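Local coordinates for thiamin pyrophosphokinase (Saccharomyces cerevisiae, PDB 1IG0), which transfers pyrophosphate from ATP to thiamine and is the only yeast enzyme able to make thiamine diphosphate, at residues 85-88 with 89-92; 73-76 with 77-81; 96-99 with 100-103. All blocks are in the same frame, centred on the assembly; numbering follows the deposited sequence.

Interaction 1 (85-88 with 89-92); sequences LRIK and YLPN
Lys-88 lies alongside Tyr-89, its methylene chain running over one face of the ring. CG sits 4.0 Å from the centroid of the Tyr-89 ring and 20° off the ring normal, a CH-pi contact displaced toward the rim. With CG anti to the backbone N (chi1 173°), the chain follows the ring outward, and CE of Lys-88 comes within 3.2 Å of Tyr-89 OH. Only at the last torsion does the chain bend. A lysine suits this exposed place, since its aliphatic stem can lie on the aromatic while the final bend turns its ammonium aside from the phenol.

The other apolar contacts are lighter. Leu-85 CD2 meets the Tyr-89 ring in its plane, at the edge, 3.9 Å from CE1. Ile-87 CD1 and Leu-90 CD2 stand 4.4 Å apart.

These residues form the C-terminal end of helix 83-88, where the beta-alpha-beta crossover from strand 64-68 turns back into parallel strand 93-96. Tyr-89 is the first residue to leave helical angles, and its buried ring also packs against Trp-59 and Tyr-56 of helix 52-61. With an alanine here the Lys-88 methylenes would probably lose the ring they rest on, and a gap would be likely beside Trp-59 and Tyr-56.

Among polar contacts, Tyr-89 N donates to Leu-85 O, whose modelled position is less sure, and weakly to Arg-86 O at 3.2 Å. Two waters bridge carbonyls at the helix end: one donates to Arg-86 O and Tyr-89 O, each at 2.8 Å, and the second joins Lys-88 O and Leu-90 O.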
loop_
_atom_site.group_PDB
_atom_site.type_symbol
_atom_site.label_atom_id
_atom_site.label_comp_id
_atom_site.label_asym_id
_atom_site.label_seq_id
_atom_site.Cartn_x
_atom_site.Cartn_y
_atom_site.Cartn_z
ATOM N N LEU B 85 5.635 22.081 -23.972
ATOM C CA LEU B 85 4.690 21.444 -23.067
ATOM C C LEU B 85 5.078 21.683 -21.612
ATOM O O LEU B 85 4.223 21.960 -20.772
ATOM C CB LEU B 85 4.613 19.940 -23.347
ATOM C CG LEU B 85 3.977 19.546 -24.683
ATOM C CD1 LEU B 85 3.953 18.030 -24.813
ATOM C CD2 LEU B 85 2.564 20.113 -24.765
ATOM N N ARG B 86 6.370 21.581 -21.317
ATOM C CA ARG B 86 6.850 21.799 -19.959
ATOM C C ARG B 86 6.408 23.172 -19.466
ATOM O O ARG B 86 5.947 23.313 -18.334
ATOM C CB ARG B 86 8.374 21.697 -19.904
ATOM C CG ARG B 86 8.963 22.129 -18.571
ATOM C CD ARG B 86 10.478 22.121 -18.611
ATOM N NE ARG B 86 11.036 20.789 -18.418
ATOM C CZ ARG B 86 12.305 20.476 -18.654
ATOM N NH1 ARG B 86 13.146 21.400 -19.100
ATOM N NH2 ARG B 86 12.738 19.244 -18.427
ATOM N N ILE B 87 6.555 24.180 -20.320
ATOM C CA ILE B 87 6.158 25.540 -19.976
ATOM C C ILE B 87 4.639 25.626 -19.885
ATOM O O ILE B 87 4.093 26.430 -19.130
ATOM C CB ILE B 87 6.670 26.553 -21.032
ATOM C CG1 ILE B 87 8.149 26.853 -20.785
ATOM C CG2 ILE B 87 5.855 27.838 -20.981
ATOM C CD1 ILE B 87 8.420 27.531 -19.453
ATOM N N LYS B 88 3.964 24.785 -20.658
ATOM C CA LYS B 88 2.508 24.756 -20.667
ATOM C C LYS B 88 1.963 24.135 -19.386
ATOM O O LYS B 88 0.855 24.456 -18.956
ATOM C CB LYS B 88 2.004 23.962 -21.875
ATOM C CG LYS B 88 0.499 23.734 -21.889
ATOM C CD LYS B 88 0.067 22.946 -23.117
ATOM C CE LYS B 88 -1.416 22.603 -23.064
ATOM N NZ LYS B 88 -2.273 23.819 -22.982
ATOM N N TYR B 89 2.744 23.253 -18.774
ATOM C CA TYR B 89 2.302 22.588 -17.556
ATOM C C TYR B 89 3.064 22.975 -16.295
ATOM O O TYR B 89 3.635 22.126 -15.608
ATOM C CB TYR B 89 2.334 21.072 -17.759
ATOM C CG TYR B 89 1.406 20.626 -18.864
ATOM C CD1 TYR B 89 1.872 20.429 -20.162
ATOM C CD2 TYR B 89 0.043 20.470 -18.626
ATOM C CE1 TYR B 89 1.000 20.089 -21.198
ATOM C CE2 TYR B 89 -0.836 20.135 -19.648
ATOM C CZ TYR B 89 -0.353 19.947 -20.931
ATOM O OH TYR B 89 -1.225 19.626 -21.945
ATOM N N LEU B 90 3.058 24.269 -15.995
ATOM C CA LEU B 90 3.721 24.790 -14.808
ATOM C C LEU B 90 2.766 24.653 -13.628
ATOM O O LEU B 90 1.579 24.954 -13.747
ATOM C CB LEU B 90 4.064 26.272 -14.995
ATOM C CG LEU B 90 5.050 26.671 -16.095
ATOM C CD1 LEU B 90 5.063 28.183 -16.241
ATOM C CD2 LEU B 90 6.439 26.155 -15.757
ATOM N N PRO B 91 3.264 24.187 -12.475
ATOM C CA PRO B 91 2.392 24.044 -11.307
ATOM C C PRO B 91 2.130 25.421 -10.700
ATOM O O PRO B 91 2.918 26.349 -10.898
ATOM C CB PRO B 91 3.209 23.152 -10.381
ATOM C CG PRO B 91 4.605 23.603 -10.663
ATOM C CD PRO B 91 4.627 23.711 -12.176
ATOM N N ASN B 92 1.027 25.563 -9.972
ATOM C CA ASN B 92 0.716 26.842 -9.350
ATOM C C ASN B 92 1.569 27.037 -8.104
ATOM O O ASN B 92 2.053 28.137 -7.843
ATOM C CB ASN B 92 -0.768 26.930 -8.981
ATOM C CG ASN B 92 -1.676 26.873 -10.193
ATOM O OD1 ASN B 92 -2.128 25.802 -10.594
ATOM N ND2 ASN B 92 -1.938 28.030 -10.792
HETATM O O HOH W 1 6.400 22.089 -15.847
HETATM O O HOH W 2 0.112 25.373 -16.349
#

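Interaction 2 (73-76 with 77-81); sequences NRLY and DYLDD
The last turns of helix 71-78, the first helix after strand 64-68 in the alpha/beta catalytic domain, hold residues 73-76 and 77-81 together by alpha-helical i to i+4 bonding. Asp-77 N donates to Asn-73 O at 2.9 Å, an almost straight bond with an N-H...O angle of 168°. Tyr-78 N reaches Arg-74 O at 2.8 Å, and Leu-79 N reaches Leu-75 O at a longer 3.2 Å, consistent with the helix ending here.

The side chains sort by face. Leu-75 and Leu-79, one turn apart, are buried, and their CD1 atoms meet loosely at 4.4 Å; both also pack on helix 52-61, Leu-75 against Phe-55 and Leu-79 against Arg-52, and leucine suits both buried places. Tyr-78 lays its CB 3.1 Å from Arg-74 O and then leads its ring away, so that the hydroxyl bonds to Ile-50 O and the ring meets Phe-55 edge-to-face. The phenol thus combines an apolar body with a polar end. Tyr-76 points to another side, where its ring packs edge-to-face with Tyr-108 of helix 103-111.

Asp-77 is exposed: its OD2 stands 3.2 Å from Asn-73 O, and solvent can probably ease the closeness of these two acceptors, while Arg-74 is too distant for a salt bridge. Swung out with CG anti to the backbone N (chi1 -176°), the Tyr-76 ring turns its rim to that carboxylate, their planes 68° apart and CD2 of Tyr-76 lying 3.7 Å from OD1 of Asp-77.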
loop_
_atom_site.group_PDB
_atom_site.type_symbol
_atom_site.label_atom_id
_atom_site.label_comp_id
_atom_site.label_asym_id
_atom_site.label_seq_id
_atom_site.Cartn_x
_atom_site.Cartn_y
_atom_site.Cartn_z
ATOM N N ASN B 73 10.624 17.969 -9.113
ATOM C CA ASN B 73 11.650 17.295 -9.902
ATOM C C ASN B 73 10.960 16.273 -10.795
ATOM O O ASN B 73 11.261 16.159 -11.983
ATOM C CB ASN B 73 12.657 16.567 -9.002
ATOM C CG ASN B 73 13.410 17.503 -8.080
ATOM O OD1 ASN B 73 13.862 18.570 -8.495
ATOM N ND2 ASN B 73 13.565 17.099 -6.824
ATOM N N ARG B 74 10.027 15.534 -10.202
ATOM C CA ARG B 74 9.272 14.508 -10.909
ATOM C C ARG B 74 8.567 15.073 -12.138
ATOM O O ARG B 74 8.631 14.495 -13.222
ATOM C CB ARG B 74 8.238 13.885 -9.967
ATOM C CG ARG B 74 8.820 13.332 -8.674
ATOM C CD ARG B 74 9.801 12.199 -8.935
ATOM N NE ARG B 74 10.305 11.620 -7.693
ATOM C CZ ARG B 74 11.133 10.583 -7.633
ATOM N NH1 ARG B 74 11.557 10.005 -8.749
ATOM N NH2 ARG B 74 11.535 10.119 -6.458
ATOM N N LEU B 75 7.891 16.205 -11.962
ATOM C CA LEU B 75 7.174 16.844 -13.060
ATOM C C LEU B 75 8.164 17.344 -14.105
ATOM O O LEU B 75 7.976 17.144 -15.306
ATOM C CB LEU B 75 6.346 18.020 -12.535
ATOM C CG LEU B 75 5.534 18.799 -13.573
ATOM C CD1 LEU B 75 4.502 17.879 -14.216
ATOM C CD2 LEU B 75 4.856 19.990 -12.909
ATOM N N TYR B 76 9.220 17.996 -13.631
ATOM C CA TYR B 76 10.259 18.536 -14.498
ATOM C C TYR B 76 10.812 17.457 -15.428
ATOM O O TYR B 76 10.905 17.656 -16.640
ATOM C CB TYR B 76 11.396 19.110 -13.649
ATOM C CG TYR B 76 12.490 19.787 -14.445
ATOM C CD1 TYR B 76 12.306 21.064 -14.979
ATOM C CD2 TYR B 76 13.712 19.151 -14.665
ATOM C CE1 TYR B 76 13.314 21.690 -15.708
ATOM C CE2 TYR B 76 14.724 19.768 -15.392
ATOM C CZ TYR B 76 14.519 21.036 -15.910
ATOM O OH TYR B 76 15.521 21.645 -16.627
ATOM N N ASP B 77 11.181 16.316 -14.854
ATOM C CA ASP B 77 11.729 15.212 -15.638
ATOM C C ASP B 77 10.662 14.533 -16.489
ATOM O O ASP B 77 10.916 14.153 -17.632
ATOM C CB ASP B 77 12.382 14.172 -14.723
ATOM C CG ASP B 77 13.559 14.731 -13.948
ATOM O OD1 ASP B 77 14.313 15.551 -14.517
ATOM O OD2 ASP B 77 13.741 14.340 -12.777
ATOM N N TYR B 78 9.469 14.373 -15.926
ATOM C CA TYR B 78 8.372 13.737 -16.644
ATOM C C TYR B 78 8.216 14.355 -18.028
ATOM O O TYR B 78 7.901 13.664 -18.997
ATOM C CB TYR B 78 7.065 13.892 -15.863
ATOM C CG TYR B 78 5.855 13.306 -16.559
ATOM C CD1 TYR B 78 5.783 11.943 -16.846
ATOM C CD2 TYR B 78 4.777 14.113 -16.926
ATOM C CE1 TYR B 78 4.667 11.397 -17.480
ATOM C CE2 TYR B 78 3.656 13.577 -17.561
ATOM C CZ TYR B 78 3.608 12.218 -17.833
ATOM O OH TYR B 78 2.502 11.685 -18.458
ATOM N N LEU B 79 8.449 15.659 -18.117
ATOM C CA LEU B 79 8.322 16.366 -19.384
ATOM C C LEU B 79 9.687 16.713 -19.971
ATOM O O LEU B 79 9.864 17.762 -20.590
ATOM C CB LEU B 79 7.480 17.629 -19.182
ATOM C CG LEU B 79 6.091 17.343 -18.590
ATOM C CD1 LEU B 79 5.303 18.632 -18.438
ATOM C CD2 LEU B 79 5.346 16.373 -19.492
ATOM N N ASP B 80 10.641 15.807 -19.773
ATOM C CA ASP B 80 12.009 15.965 -20.264
ATOM C C ASP B 80 12.107 16.498 -21.681
ATOM O O ASP B 80 12.922 17.367 -21.985
ATOM C CB ASP B 80 12.741 14.618 -20.277
ATOM C CG ASP B 80 13.330 14.247 -18.941
ATOM O OD1 ASP B 80 13.960 15.116 -18.306
ATOM O OD2 ASP B 80 13.181 13.074 -18.536
ATOM N N ASP B 81 11.261 15.960 -22.543
ATOM C CA ASP B 81 11.306 16.273 -23.960
ATOM C C ASP B 81 10.879 17.663 -24.507
ATOM O O ASP B 81 11.735 18.514 -24.806
ATOM C CB ASP B 81 10.599 15.121 -24.688
ATOM C CG ASP B 81 11.101 13.785 -24.227
ATOM O OD1 ASP B 81 12.314 13.723 -23.888
ATOM O OD2 ASP B 81 10.298 12.822 -24.217
#

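Interaction 3 (96-99 with 100-103); sequences GDLD and SLSE
Leu-98, which faces Leu-101 across a turn, has left-handed backbone angles (phi 70°, psi 7°), uncommon for a residue with a side chain. An Asx turn accompanies this conformation: OD2 of Asp-97 accepts from Asp-99 N at 2.6 Å, nearly straight at 170° and met almost along the carboxylate C-O direction. The short aspartate arm is just long enough to span two residues.

From Leu-98 the chain makes a type I beta turn, with Asp-99 and Ser-100 at its exposed corners, where small or polar side chains fit. Its closing bond, Leu-101 N to Leu-98 O, is weak at 3.3 Å, and CB of Leu-101 lies 3.2 Å from the same oxygen. The two leucines meet loosely, CD2 to CD2 at 4.4 Å; Leu-98 packs on strand 115-118 and Leu-101 on helix 71-78. A water bridges Asp-99 O and Leu-101 O through long bonds.

Ser-102 is at the N-cap of helix 103-111, OG bonding weakly to Lys-104 N and Val-105 N. Asp-97, its side chain about 6 Å from a bound thiamine, touches Gln-122 of the thiamine pocket. The turn follows strand 93-96, at the C-terminal end of the parallel strands, where alpha/beta enzymes commonly place active sites.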
loop_
_atom_site.group_PDB
_atom_site.type_symbol
_atom_site.label_atom_id
_atom_site.label_comp_id
_atom_site.label_asym_id
_atom_site.label_seq_id
_atom_site.Cartn_x
_atom_site.Cartn_y
_atom_site.Cartn_z
ATOM N N GLY B 96 7.134 22.675 0.583
ATOM C CA GLY B 96 7.843 21.655 1.337
ATOM C C GLY B 96 9.115 22.264 1.898
ATOM O O GLY B 96 9.300 23.478 1.803
ATOM N N ASP B 97 9.995 21.450 2.480
ATOM C CA ASP B 97 11.237 21.988 3.033
ATOM C C ASP B 97 12.194 22.366 1.904
ATOM O O ASP B 97 13.136 23.133 2.103
ATOM C CB ASP B 97 11.886 20.988 4.004
ATOM C CG ASP B 97 12.390 19.737 3.322
ATOM O OD1 ASP B 97 12.107 18.635 3.835
ATOM O OD2 ASP B 97 13.082 19.850 2.288
ATOM N N LEU B 98 11.940 21.813 0.720
ATOM C CA LEU B 98 12.714 22.105 -0.487
ATOM C C LEU B 98 14.154 21.602 -0.589
ATOM O O LEU B 98 14.851 21.945 -1.543
ATOM C CB LEU B 98 12.708 23.616 -0.742
ATOM C CG LEU B 98 11.361 24.330 -0.615
ATOM C CD1 LEU B 98 11.529 25.791 -1.004
ATOM C CD2 LEU B 98 10.322 23.656 -1.499
ATOM N N ASP B 99 14.612 20.801 0.365
ATOM C CA ASP B 99 15.985 20.306 0.297
ATOM C C ASP B 99 16.201 19.313 -0.845
ATOM O O ASP B 99 17.260 19.305 -1.473
ATOM C CB ASP B 99 16.400 19.663 1.624
ATOM C CG ASP B 99 16.606 20.682 2.727
ATOM O OD1 ASP B 99 17.222 21.736 2.456
ATOM O OD2 ASP B 99 16.164 20.428 3.866
ATOM N N SER B 100 15.197 18.485 -1.113
ATOM C CA SER B 100 15.290 17.490 -2.178
ATOM C C SER B 100 15.117 18.129 -3.552
ATOM O O SER B 100 15.330 17.482 -4.579
ATOM C CB SER B 100 14.223 16.410 -1.991
ATOM O OG SER B 100 12.928 16.939 -2.208
ATOM N N LEU B 101 14.732 19.399 -3.564
ATOM C CA LEU B 101 14.519 20.122 -4.810
ATOM C C LEU B 101 15.824 20.359 -5.565
ATOM O O LEU B 101 16.768 20.945 -5.035
ATOM C CB LEU B 101 13.837 21.463 -4.519
ATOM C CG LEU B 101 13.325 22.273 -5.711
ATOM C CD1 LEU B 101 12.311 21.454 -6.490
ATOM C CD2 LEU B 101 12.692 23.562 -5.212
ATOM N N SER B 102 15.871 19.888 -6.807
ATOM C CA SER B 102 17.046 20.058 -7.653
ATOM C C SER B 102 17.336 21.541 -7.839
ATOM O O SER B 102 16.421 22.329 -8.082
ATOM C CB SER B 102 16.806 19.407 -9.017
ATOM O OG SER B 102 17.772 19.826 -9.965
ATOM N N GLU B 103 18.604 21.925 -7.722
ATOM C CA GLU B 103 18.975 23.323 -7.893
ATOM C C GLU B 103 18.517 23.786 -9.270
ATOM O O GLU B 103 18.021 24.900 -9.433
ATOM C CB GLU B 103 20.490 23.498 -7.752
ATOM C CG GLU B 103 20.953 24.946 -7.841
ATOM C CD GLU B 103 22.438 25.110 -7.564
ATOM O OE1 GLU B 103 23.158 24.089 -7.532
ATOM O OE2 GLU B 103 22.888 26.262 -7.388
HETATM O O HOH W 3 19.092 21.558 -2.789
#

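Along the chain the three contacts come in series, interaction 2 first, then 1, then 3; none nests in or crosses another. Interaction 2 ends helix 71-78, interaction 1 closes helix 83-88 and leads into strand 93-96, and interaction 3 turns the chain from that strand toward helix 103-111. Folding brings them together again. Arg-86 NH2 probably bonds to Tyr-76 O, joining the two successive helices, while Leu-75 packs on Pro-91. Asn-73 binds the loop of 96-103 with its whole amide, ND2 to Ser-100 O and OD1 to Ser-102 N. Interactions 1 and 3 adjoin in sequence but do not otherwise touch; helix 71-78 contacts both.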